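Local coordinates for protein DnaB intein (Synechocystis sp., PDB 1MI8) that probably excises itself from a replicative DNA helicase precursor by protein splicing, in which an asparagine side chain cyclizes as the flanking sequences are joined, at residues L9-L12 / K17-S20; T68-A73 / G132-F137; N74-T79 / W83-E88. The protein carries 4 engineered substitutions. One frame throughout, in Å; residues are numbered along the deposited sequence.

From the N terminus, contact 1 comes first: residues 9-12 and 17-20 form a small beta hairpin whose four-residue loop closes before anything else begins. Contact 2 then opens at strand 68-71 and closes, after 58 intervening residues, on the long strand 120-140, joining distant parts of the HINT-type beta fold. Contact 3, the hairpin of 76-79 with 82-85, is nested inside that long loop and follows directly from the first arm of contact 2. The two meet where A73 O probably accepts a hydrogen bond from D87 N, and L86 packs against T72. Contact 1 touches neither, its centre lying about 21 Å from that of contact 3, across the chain's centre.

Contact 1 of 3, residues L9-L12 / K17-S20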
# COMPACT_ATOMS: atom_id res chain seq x y z
N LEU A 9 -13.80 13.43 8.95
CA LEU A 9 -15.05 13.62 9.65
C LEU A 9 -15.15 12.77 10.92
O LEU A 9 -15.17 11.51 10.87
CB LEU A 9 -16.18 13.28 8.70
CG LEU A 9 -16.90 14.38 7.89
CD1 LEU A 9 -16.04 15.57 7.76
CD2 LEU A 9 -17.41 13.83 6.56
N ILE A 10 -15.25 13.47 12.05
CA ILE A 10 -15.36 12.84 13.35
C ILE A 10 -16.78 12.51 13.74
O ILE A 10 -17.65 13.39 13.74
CB ILE A 10 -14.73 13.73 14.44
CG1 ILE A 10 -13.29 14.08 14.05
CG2 ILE A 10 -14.79 13.00 15.77
CD1 ILE A 10 -12.41 12.83 13.62
N SER A 11 -17.01 11.25 14.09
CA SER A 11 -18.33 10.79 14.49
C SER A 11 -18.61 11.21 15.90
O SER A 11 -17.86 10.85 16.80
CB SER A 11 -18.45 9.27 14.40
OG SER A 11 -18.78 8.84 13.10
N LEU A 12 -19.69 11.98 16.09
CA LEU A 12 -20.08 12.48 17.42
C LEU A 12 -21.10 11.50 18.00
O LEU A 12 -22.23 11.36 17.49
CB LEU A 12 -20.69 13.89 17.28
CG LEU A 12 -19.66 14.87 16.73
CD1 LEU A 12 -20.36 16.25 16.39
CD2 LEU A 12 -18.56 15.09 17.75
N LYS A 17 -23.93 12.94 14.41
CA LYS A 17 -23.47 13.94 13.46
C LYS A 17 -21.96 13.73 13.27
O LYS A 17 -21.27 13.07 14.09
CB LYS A 17 -23.69 15.35 13.96
CG LYS A 17 -24.90 16.08 13.37
CD LYS A 17 -26.26 15.60 13.90
CE LYS A 17 -27.36 16.70 13.67
NZ LYS A 17 -28.45 16.23 12.81
N ARG A 18 -21.48 14.34 12.19
CA ARG A 18 -20.08 14.28 11.79
C ARG A 18 -19.63 15.70 11.51
O ARG A 18 -20.32 16.43 10.81
CB ARG A 18 -19.92 13.55 10.46
CG ARG A 18 -19.65 12.08 10.50
CD ARG A 18 -20.84 11.26 10.81
NE ARG A 18 -20.70 9.96 10.17
CZ ARG A 18 -21.46 8.91 10.47
NH1 ARG A 18 -22.41 9.03 11.40
NH2 ARG A 18 -21.30 7.76 9.83
N VAL A 19 -18.49 16.09 12.05
CA VAL A 19 -17.96 17.38 11.72
C VAL A 19 -16.46 17.17 11.54
O VAL A 19 -15.85 16.33 12.24
CB VAL A 19 -18.31 18.44 12.82
CG1 VAL A 19 -19.59 18.01 13.57
CG2 VAL A 19 -17.16 18.66 13.71
N SER A 20 -15.84 17.86 10.59
CA SER A 20 -14.42 17.68 10.35
C SER A 20 -13.65 17.93 11.64
O SER A 20 -14.09 18.72 12.48
CB SER A 20 -13.93 18.65 9.26
OG SER A 20 -14.15 19.98 9.69
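I10 and V19 exchange backbone hydrogen bonds as the hydrogen-bonded pair of a two-strand antiparallel beta hairpin: I10 N reaches V19 O at 2.9 Å, and V19 N returns a longer bond to I10 O at 3.3 Å. L12 N also bonds to K17 O at 2.8 Å. R18 CA adds a CA-H...O contact to I10 O.

On the face that carries L9, S11, R18 and S20, the R18 guanidinium has S11 OG above one of its faces, nearer the rim than the middle, with S11 OG 3.7 Å from R18 NE. The charge itself is met elsewhere, by a salt bridge from R18 to D151. L9 crosses the R18 side chain at about a right angle, and its CD1 lies beside the backbone of S20, whose hydroxyl bonds to D23 N.

On the other face, with I10, L12, K17 and V19, the packing is apolar; the K17 chain leads away from it. I10 and V19 both rest on L24, and I10 also packs on F147 and A149 of strand 146-149, which ties the hairpin to the rest of the fold. V19 sits off a staggered position about its first torsion (chi1 -26°), and its CG1 presses on L12 CD1 at 3.4 Å, tighter than usual for two methyls.

Contact 2 of 3, residues T68-A73 / G132-F137; sequences TIKATA and GVEEVF
K70 and E134 supply the charged part of this contact. K70 NZ donates to E134 OE2 at 2.7 Å in a salt bridge, meeting the syn lone pair of that oxygen, while E134 OE1 is farther from K70 NZ, at 3.4 Å. The two side chains cross at about a right angle: the lysine bends at its third torsion (chi3 -68°), whereas the glutamate is extended beyond CG. Each end has a second partner, since K70 NZ also forms a salt bridge with D7, and E134 OE1 is hydrogen-bonded to S5 OG. Two acids around one ammonium group would be expected to stabilise its positive charge. A methionine in place of K70 would probably leave both E134 and D7 without their shared cationic partner.

Strand 4-5 explains why the two segments meet through side chains. It pairs with strand 120-140, and K70 is bonded to S5 through the backbone, so the N-terminal strand joins both partners within the beta-rich HINT-type fold. T72 opens the sequence TANH, consistent with the TxxH signature of intein block B.

The apolar part is small and buried. T72 CG2 meets V136 CG2 at 3.9 Å and stands 4.2 Å from V136 CG1, so one methyl faces both branches of the valine. The threonine keeps its hydroxyl between its own N and carbonyl carbon (chi1 51°), which turns CG2 to the valine and leaves OG1 for N74 OD1 and A3 O.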
# COMPACT_ATOMS: atom_id res chain seq x y z
N THR A 68 -12.41 5.61 3.38
CA THR A 68 -11.13 6.22 3.07
C THR A 68 -10.79 7.35 4.02
O THR A 68 -11.68 8.08 4.48
CB THR A 68 -11.16 6.86 1.67
OG1 THR A 68 -11.71 5.91 0.72
CG2 THR A 68 -9.78 7.21 1.24
N ILE A 69 -9.50 7.54 4.21
CA ILE A 69 -9.03 8.59 5.08
C ILE A 69 -7.62 8.98 4.69
O ILE A 69 -6.87 8.20 4.11
CB ILE A 69 -9.11 8.14 6.60
CG1 ILE A 69 -8.99 9.37 7.48
CG2 ILE A 69 -7.93 7.13 6.98
CD1 ILE A 69 -9.17 9.04 9.01
N LYS A 70 -7.27 10.23 4.95
CA LYS A 70 -5.95 10.72 4.65
C LYS A 70 -5.25 10.83 5.99
O LYS A 70 -5.80 11.44 6.92
CB LYS A 70 -6.05 12.07 3.99
CG LYS A 70 -6.39 12.01 2.51
CD LYS A 70 -6.38 13.45 1.93
CE LYS A 70 -7.55 14.32 2.48
NZ LYS A 70 -7.29 15.77 2.05
N ALA A 71 -4.03 10.30 6.08
CA ALA A 71 -3.33 10.29 7.37
C ALA A 71 -1.78 10.24 7.26
O ALA A 71 -1.24 9.84 6.22
CB ALA A 71 -3.85 9.06 8.20
N THR A 72 -1.07 10.61 8.33
CA THR A 72 0.42 10.56 8.30
C THR A 72 0.92 9.12 8.30
O THR A 72 0.21 8.18 8.70
CB THR A 72 1.07 11.29 9.54
OG1 THR A 72 0.48 10.81 10.76
CG2 THR A 72 0.83 12.80 9.43
N ALA A 73 2.15 8.97 7.83
CA ALA A 73 2.79 7.68 7.72
C ALA A 73 2.85 6.96 9.05
O ALA A 73 2.91 5.73 9.10
CB ALA A 73 4.25 7.81 7.17
N GLY A 132 0.00 14.22 -0.50
CA GLY A 132 0.56 15.56 -0.46
C GLY A 132 0.71 16.04 0.95
O GLY A 132 0.37 15.31 1.89
N VAL A 133 1.24 17.24 1.13
CA VAL A 133 1.40 17.75 2.50
C VAL A 133 0.18 18.57 2.78
O VAL A 133 -0.35 19.24 1.88
CB VAL A 133 2.61 18.68 2.70
CG1 VAL A 133 2.56 19.27 4.10
CG2 VAL A 133 3.91 17.91 2.50
N GLU A 134 -0.26 18.49 4.03
CA GLU A 134 -1.41 19.25 4.50
C GLU A 134 -1.27 19.43 5.99
O GLU A 134 -0.43 18.79 6.63
CB GLU A 134 -2.75 18.52 4.31
CG GLU A 134 -2.91 17.65 3.12
CD GLU A 134 -4.33 17.11 3.07
OE1 GLU A 134 -5.09 17.32 4.06
OE2 GLU A 134 -4.68 16.49 2.06
N GLU A 135 -2.12 20.33 6.50
CA GLU A 135 -2.21 20.61 7.94
C GLU A 135 -2.79 19.33 8.50
O GLU A 135 -3.72 18.74 7.94
CB GLU A 135 -3.17 21.79 8.18
CG GLU A 135 -2.46 23.05 8.60
CD GLU A 135 -3.37 24.28 8.50
OE1 GLU A 135 -4.62 24.14 8.65
OE2 GLU A 135 -2.84 25.41 8.30
N VAL A 136 -2.25 18.88 9.62
CA VAL A 136 -2.70 17.62 10.14
C VAL A 136 -3.07 17.76 11.62
O VAL A 136 -2.51 18.61 12.35
CB VAL A 136 -1.59 16.58 9.74
CG1 VAL A 136 -0.38 16.62 10.67
CG2 VAL A 136 -2.18 15.22 9.55
N PHE A 137 -4.08 16.98 12.02
CA PHE A 137 -4.63 17.05 13.37
C PHE A 137 -4.81 15.71 14.13
O PHE A 137 -4.87 14.62 13.52
CB PHE A 137 -6.01 17.73 13.34
CG PHE A 137 -6.06 19.09 12.64
CD1 PHE A 137 -5.93 19.20 11.26
CD2 PHE A 137 -6.34 20.26 13.38
CE1 PHE A 137 -6.06 20.43 10.60
CE2 PHE A 137 -6.48 21.53 12.73
CZ PHE A 137 -6.35 21.62 11.34

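Contact 3 of 3, residues N74-T79 / W83-E88; sequences NHRFLT and WKRLDE
The antiparallel beta hairpin of strands 76-79 and 82-85 is centred here on F77 and K84, with H75 just before strand 76-79. F77 N donates to K84 O at 2.9 Å and K84 N to F77 O at 3.0 Å. Past the strands, L86 N bonds to H75 O along a more bent path (140° at the hydrogen).

L78 and W83 lie on one face of the hairpin. L78 CB stands 3.8 Å from the centroid of the six-membered W83 ring in a CH-pi contact. The leucine sets CG anti to its backbone N (chi1 -179°), a turn that lays CD1 over the indole centre. W83 NE1 bonds to E37, and H155 meets the ring edge-to-face. On the other face F77 CE1 touches L86 CB, the two side chains running side by side.

K84 crosses T79 obliquely, K84 NZ lying 3.2 Å from T79 CG2, and the ammonium forms a salt bridge with D81. Beyond it, R85 grips D87 side-on, with R85 NE to D87 OD2 at 2.8 Å and R85 NH2 to D87 OD1 at 2.6 Å, both almost in the guanidinium plane. N74 CB covers one face of that guanidinium, and R85 CG lies over a face of the R76 guanidinium, whose plane is nearly perpendicular to that of R85. R76 NH1 and R85 NH1 lie 5.0 Å apart, not in contact, a proximity of like charges that the D87 carboxylate, held by two bonds, is likely to make tolerable.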
# COMPACT_ATOMS: atom_id res chain seq x y z
N ASN A 74 2.83 7.73 10.12
CA ASN A 74 2.94 7.11 11.40
C ASN A 74 1.60 6.97 12.16
O ASN A 74 1.59 6.46 13.28
CB ASN A 74 3.96 7.89 12.24
CG ASN A 74 3.49 9.27 12.57
OD1 ASN A 74 2.93 9.96 11.58
ND2 ASN A 74 3.63 9.73 13.72
N HIS A 75 0.48 7.39 11.57
CA HIS A 75 -0.79 7.24 12.28
C HIS A 75 -1.17 5.75 12.31
O HIS A 75 -1.10 5.07 11.29
CB HIS A 75 -1.92 8.03 11.62
CG HIS A 75 -3.04 8.36 12.56
ND1 HIS A 75 -3.02 9.47 13.37
CD2 HIS A 75 -4.16 7.67 12.89
CE1 HIS A 75 -4.09 9.46 14.16
NE2 HIS A 75 -4.80 8.38 13.89
N ARG A 76 -1.61 5.27 13.47
CA ARG A 76 -2.01 3.86 13.63
C ARG A 76 -3.50 3.48 13.45
O ARG A 76 -4.42 4.23 13.84
CB ARG A 76 -1.55 3.40 14.98
CG ARG A 76 -0.06 3.51 15.13
CD ARG A 76 0.34 3.23 16.58
NE ARG A 76 1.69 2.71 16.63
CZ ARG A 76 2.79 3.43 16.43
NH1 ARG A 76 2.72 4.74 16.17
NH2 ARG A 76 3.97 2.84 16.50
N PHE A 77 -3.70 2.32 12.84
CA PHE A 77 -5.01 1.73 12.57
C PHE A 77 -5.06 0.35 13.21
O PHE A 77 -4.02 -0.30 13.44
CB PHE A 77 -5.24 1.60 11.06
CG PHE A 77 -5.26 2.90 10.35
CD1 PHE A 77 -4.06 3.59 10.09
CD2 PHE A 77 -6.48 3.51 10.04
CE1 PHE A 77 -4.08 4.88 9.52
CE2 PHE A 77 -6.52 4.80 9.47
CZ PHE A 77 -5.32 5.48 9.22
N LEU A 78 -6.28 -0.12 13.48
CA LEU A 78 -6.38 -1.35 14.20
C LEU A 78 -6.50 -2.52 13.30
O LEU A 78 -7.48 -2.66 12.54
CB LEU A 78 -7.51 -1.29 15.22
CG LEU A 78 -7.68 -2.56 16.06
CD1 LEU A 78 -6.41 -2.86 16.96
CD2 LEU A 78 -8.90 -2.37 16.91
N THR A 79 -5.45 -3.35 13.39
CA THR A 79 -5.30 -4.56 12.59
C THR A 79 -5.74 -5.81 13.39
O THR A 79 -5.88 -5.74 14.61
CB THR A 79 -3.78 -4.64 12.19
OG1 THR A 79 -3.58 -3.95 10.94
CG2 THR A 79 -3.28 -5.94 12.17
N TRP A 83 -2.40 -2.71 16.69
CA TRP A 83 -2.23 -1.42 16.06
C TRP A 83 -0.99 -1.40 15.15
O TRP A 83 0.05 -1.94 15.51
CB TRP A 83 -2.15 -0.35 17.12
CG TRP A 83 -3.44 -0.14 17.88
CD1 TRP A 83 -3.74 -0.56 19.17
CD2 TRP A 83 -4.57 0.65 17.47
NE1 TRP A 83 -4.95 -0.06 19.58
CE2 TRP A 83 -5.49 0.69 18.56
CE3 TRP A 83 -4.89 1.33 16.29
CZ2 TRP A 83 -6.69 1.39 18.51
CZ3 TRP A 83 -6.11 2.04 16.23
CH2 TRP A 83 -6.99 2.06 17.34
N LYS A 84 -1.15 -0.87 13.93
CA LYS A 84 -0.02 -0.77 12.97
C LYS A 84 -0.03 0.63 12.31
O LYS A 84 -1.10 1.22 12.06
CB LYS A 84 -0.15 -1.84 11.85
CG LYS A 84 0.07 -3.32 12.27
CD LYS A 84 0.20 -4.18 10.99
CE LYS A 84 0.71 -5.59 11.29
NZ LYS A 84 -0.10 -6.10 12.38
N ARG A 85 1.16 1.15 12.04
CA ARG A 85 1.33 2.45 11.42
C ARG A 85 0.87 2.31 9.98
O ARG A 85 1.01 1.22 9.36
CB ARG A 85 2.85 2.84 11.38
CG ARG A 85 3.52 3.19 12.74
CD ARG A 85 5.08 3.12 12.63
NE ARG A 85 5.59 3.95 11.55
CZ ARG A 85 6.22 5.11 11.73
NH1 ARG A 85 6.43 5.55 12.96
NH2 ARG A 85 6.58 5.84 10.66
N LEU A 86 0.32 3.39 9.44
CA LEU A 86 -0.13 3.39 8.05
C LEU A 86 1.02 2.82 7.14
O LEU A 86 0.79 2.00 6.21
CB LEU A 86 -0.50 4.85 7.62
CG LEU A 86 -1.20 5.00 6.25
CD1 LEU A 86 -2.00 6.28 6.18
CD2 LEU A 86 -0.17 4.95 5.18
N ASP A 87 2.25 3.25 7.43
CA ASP A 87 3.43 2.84 6.62
C ASP A 87 3.93 1.43 6.77
O ASP A 87 4.90 1.04 6.10
CB ASP A 87 4.62 3.80 6.77
CG ASP A 87 5.29 3.77 8.16
OD1 ASP A 87 6.15 4.67 8.35
OD2 ASP A 87 5.00 2.91 9.04
N GLU A 88 3.27 0.71 7.66
CA GLU A 88 3.53 -0.68 7.92
C GLU A 88 2.40 -1.58 7.35
O GLU A 88 2.54 -2.81 7.35
CB GLU A 88 3.62 -0.88 9.43
CG GLU A 88 4.88 -0.31 10.04
CD GLU A 88 4.85 -0.41 11.56
OE1 GLU A 88 3.72 -0.62 12.13
OE2 GLU A 88 5.93 -0.26 12.17